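PDB 3O0A: leucyl-tRNA synthetase subunit alpha from Aquifex aeolicus, which belongs to an enzyme that attaches leucine to its tRNA; this CP1 hydrolytic domain probably clears wrongly attached amino acids from that tRNA. Local coordinates for residues D157-A169 against A176-G188. Sequence-based numbering, arbitrary orientation.
Sequences DLPIKVVVKPEGA and AYEGKGTLVNSDG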
# COMPACT_ATOMS: atom_id res chain seq x y z
N ASP A 157 -2.23 1.15 14.99
CA ASP A 157 -1.09 2.00 15.38
C ASP A 157 -0.09 2.26 14.24
O ASP A 157 1.13 2.17 14.42
CB ASP A 157 -0.38 1.42 16.62
CG ASP A 157 0.70 2.33 17.18
OD1 ASP A 157 0.54 3.57 17.11
OD2 ASP A 157 1.71 1.80 17.69
N LEU A 158 -0.62 2.60 13.06
CA LEU A 158 0.20 2.93 11.89
C LEU A 158 0.35 4.45 11.70
O LEU A 158 -0.54 5.21 12.08
CB LEU A 158 -0.37 2.24 10.64
CG LEU A 158 -0.42 0.70 10.74
CD1 LEU A 158 -1.32 0.10 9.68
CD2 LEU A 158 0.98 0.08 10.69
N PRO A 159 1.50 4.90 11.15
CA PRO A 159 1.81 6.32 10.97
C PRO A 159 0.84 7.08 10.09
O PRO A 159 0.32 6.55 9.10
CB PRO A 159 3.20 6.29 10.33
CG PRO A 159 3.78 5.00 10.72
CD PRO A 159 2.62 4.06 10.68
N ILE A 160 0.60 8.34 10.46
CA ILE A 160 -0.20 9.25 9.67
C ILE A 160 0.76 10.31 9.14
O ILE A 160 1.51 10.91 9.90
CB ILE A 160 -1.35 9.89 10.50
CG1 ILE A 160 -2.13 8.81 11.25
CG2 ILE A 160 -2.27 10.71 9.60
CD1 ILE A 160 -2.99 9.33 12.41
N LYS A 161 0.76 10.50 7.82
CA LYS A 161 1.65 11.46 7.18
C LYS A 161 0.87 12.40 6.26
O LYS A 161 0.28 11.97 5.27
CB LYS A 161 2.74 10.72 6.38
CG LYS A 161 3.76 11.60 5.67
CD LYS A 161 4.75 10.70 4.96
CE LYS A 161 5.86 11.46 4.28
NZ LYS A 161 6.72 10.48 3.53
N VAL A 162 0.86 13.69 6.60
CA VAL A 162 0.13 14.67 5.80
C VAL A 162 0.91 15.05 4.54
O VAL A 162 2.09 15.40 4.63
CB VAL A 162 -0.20 15.95 6.62
CG1 VAL A 162 -1.00 16.93 5.76
CG2 VAL A 162 -0.98 15.58 7.88
N VAL A 163 0.25 14.96 3.38
CA VAL A 163 0.86 15.38 2.11
C VAL A 163 0.01 16.36 1.29
O VAL A 163 0.51 16.97 0.36
CB VAL A 163 1.28 14.19 1.21
CG1 VAL A 163 2.48 13.48 1.82
CG2 VAL A 163 0.12 13.22 0.97
N VAL A 164 -1.27 16.49 1.63
CA VAL A 164 -2.16 17.45 0.99
C VAL A 164 -2.68 18.38 2.08
O VAL A 164 -3.48 17.98 2.93
CB VAL A 164 -3.35 16.77 0.25
CG1 VAL A 164 -4.29 17.82 -0.33
CG2 VAL A 164 -2.84 15.84 -0.86
N LYS A 165 -2.19 19.61 2.08
CA LYS A 165 -2.56 20.56 3.11
C LYS A 165 -3.79 21.38 2.72
O LYS A 165 -3.76 22.07 1.70
CB LYS A 165 -1.39 21.47 3.45
CG LYS A 165 -0.52 20.95 4.59
CD LYS A 165 0.23 22.10 5.26
CE LYS A 165 1.23 21.58 6.28
NZ LYS A 165 2.13 22.68 6.75
N PRO A 166 -4.87 21.28 3.52
CA PRO A 166 -6.03 22.15 3.32
C PRO A 166 -5.69 23.59 3.72
O PRO A 166 -4.77 23.82 4.51
CB PRO A 166 -7.08 21.56 4.26
CG PRO A 166 -6.31 20.86 5.31
CD PRO A 166 -5.07 20.35 4.65
N GLU A 167 -6.42 24.55 3.16
CA GLU A 167 -6.23 25.96 3.49
C GLU A 167 -6.70 26.30 4.90
O GLU A 167 -6.10 27.15 5.57
CB GLU A 167 -6.94 26.85 2.48
CG GLU A 167 -6.31 26.85 1.10
CD GLU A 167 -7.08 27.69 0.10
OE1 GLU A 167 -7.84 28.58 0.52
OE2 GLU A 167 -6.92 27.44 -1.12
N GLY A 168 -7.78 25.65 5.32
CA GLY A 168 -8.33 25.83 6.66
C GLY A 168 -7.76 24.81 7.63
O GLY A 168 -7.07 23.87 7.22
N ALA A 169 -8.05 25.01 8.91
CA ALA A 169 -7.60 24.11 9.97
C ALA A 169 -8.14 22.69 9.77
O ALA A 169 -9.22 22.49 9.20
CB ALA A 169 -8.01 24.65 11.34
N ALA A 176 -9.57 11.77 8.39
CA ALA A 176 -8.79 12.01 7.17
C ALA A 176 -9.35 13.20 6.41
O ALA A 176 -10.58 13.40 6.36
CB ALA A 176 -8.81 10.78 6.29
N TYR A 177 -8.46 14.01 5.84
CA TYR A 177 -8.87 15.09 4.95
C TYR A 177 -8.85 14.60 3.52
O TYR A 177 -7.78 14.36 2.96
CB TYR A 177 -7.97 16.32 5.10
CG TYR A 177 -8.33 17.38 4.08
CD1 TYR A 177 -9.53 18.07 4.17
CD2 TYR A 177 -7.48 17.67 3.01
CE1 TYR A 177 -9.88 19.04 3.24
CE2 TYR A 177 -7.81 18.63 2.07
CZ TYR A 177 -9.02 19.31 2.19
OH TYR A 177 -9.37 20.26 1.27
N GLU A 178 -10.02 14.45 2.92
CA GLU A 178 -10.11 13.83 1.59
C GLU A 178 -10.19 14.81 0.41
O GLU A 178 -10.24 14.38 -0.74
CB GLU A 178 -11.26 12.84 1.55
CG GLU A 178 -11.19 11.78 2.66
CD GLU A 178 -12.21 10.67 2.51
OE1 GLU A 178 -13.38 10.97 2.19
OE2 GLU A 178 -11.84 9.49 2.70
N GLY A 179 -10.17 16.12 0.70
CA GLY A 179 -10.34 17.15 -0.32
C GLY A 179 -9.06 17.62 -1.00
O GLY A 179 -8.02 16.97 -0.92
N LYS A 180 -9.14 18.77 -1.66
CA LYS A 180 -8.01 19.34 -2.40
C LYS A 180 -7.12 20.20 -1.50
O LYS A 180 -7.56 20.69 -0.46
CB LYS A 180 -8.52 20.15 -3.60
CG LYS A 180 -9.35 19.32 -4.59
CD LYS A 180 -9.91 20.15 -5.75
CE LYS A 180 -10.99 19.36 -6.50
NZ LYS A 180 -11.63 20.17 -7.57
N GLY A 181 -5.87 20.39 -1.91
CA GLY A 181 -4.94 21.24 -1.17
C GLY A 181 -3.65 21.49 -1.92
O GLY A 181 -3.61 21.39 -3.14
N THR A 182 -2.61 21.86 -1.19
CA THR A 182 -1.28 21.99 -1.79
C THR A 182 -0.38 20.96 -1.14
O THR A 182 -0.51 20.64 0.05
CB THR A 182 -0.66 23.41 -1.66
OG1 THR A 182 -0.48 23.73 -0.28
CG2 THR A 182 -1.56 24.45 -2.31
N LEU A 183 0.54 20.42 -1.93
CA LEU A 183 1.37 19.34 -1.43
C LEU A 183 2.41 19.80 -0.43
O LEU A 183 2.98 20.89 -0.55
CB LEU A 183 2.06 18.58 -2.57
CG LEU A 183 1.20 17.77 -3.55
CD1 LEU A 183 2.08 16.72 -4.22
CD2 LEU A 183 -0.01 17.11 -2.93
N VAL A 184 2.63 18.94 0.56
CA VAL A 184 3.70 19.06 1.54
C VAL A 184 4.29 17.67 1.69
O VAL A 184 3.67 16.69 1.28
CB VAL A 184 3.19 19.56 2.91
CG1 VAL A 184 2.85 21.05 2.85
CG2 VAL A 184 1.99 18.73 3.38
N ASN A 185 5.48 17.56 2.28
CA ASN A 185 6.15 16.26 2.47
C ASN A 185 6.28 15.46 1.17
O ASN A 185 6.32 14.22 1.17
CB ASN A 185 5.44 15.43 3.56
CG ASN A 185 5.77 15.90 4.96
OD1 ASN A 185 6.92 16.23 5.25
ND2 ASN A 185 4.77 15.94 5.84
N SER A 186 6.34 16.19 0.06
CA SER A 186 6.32 15.57 -1.26
C SER A 186 7.54 15.98 -2.08
O SER A 186 7.48 16.06 -3.31
CB SER A 186 5.01 15.92 -1.97
OG SER A 186 3.90 15.42 -1.24
N ASP A 187 8.66 16.21 -1.39
CA ASP A 187 9.92 16.53 -2.05
C ASP A 187 9.75 17.58 -3.16
O ASP A 187 9.26 18.68 -2.90
CB ASP A 187 10.57 15.23 -2.58
CG ASP A 187 10.92 14.24 -1.48
OD1 ASP A 187 11.03 14.65 -0.30
OD2 ASP A 187 11.08 13.04 -1.79
N GLY A 188 10.13 17.22 -4.39
CA GLY A 188 10.10 18.15 -5.53
C GLY A 188 8.74 18.66 -5.98
O GLY A 188 8.65 19.60 -6.78
O HOH W 1 7.95 11.97 1.49
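P166 lies over one face of the Y177 ring, its CB 3.8 Å from the ring centroid and 17° off the normal, a CH-pi contact at one end of a two-stranded antiparallel ribbon at the periphery of the CP1 editing domain. The ribbon illustrates how side-chain contacts at the ends can extend a pairing made by few backbone bonds. At its middle, K165 and T182 form the hydrogen-bonded pair, K165 N reaching T182 O at 2.8 Å and T182 N returning to K165 O. V164 and L183 form the adjoining non-hydrogen-bonded pair; their side chains cross obliquely, CG2 against CD2, on the face where L183 also meets helix 194-207. The V164 methyl CG1, turned opposite the backbone N (chi1 177°), comes 3.4 Å from G181 N. From the K165–T182 face, the K165 chain, extended beyond CG, crosses V184 at about a right angle, its CG 3.6 Å from V184 CG2. Beyond the pairs, V184 N donates a hydrogen bond to V163 O from above the carbonyl plane, while S186 OG binds V184 O. At the far end a water joins K161 NZ to N185 O; the same ammonium is salt-bridged to E120 and bonded to F51 O. The N185 side-chain amide adds a hydrogen bond beyond the strand pair: its ND2 meets V162 O at 3.0 Å, nearly straight at 166° and in the carbonyl plane.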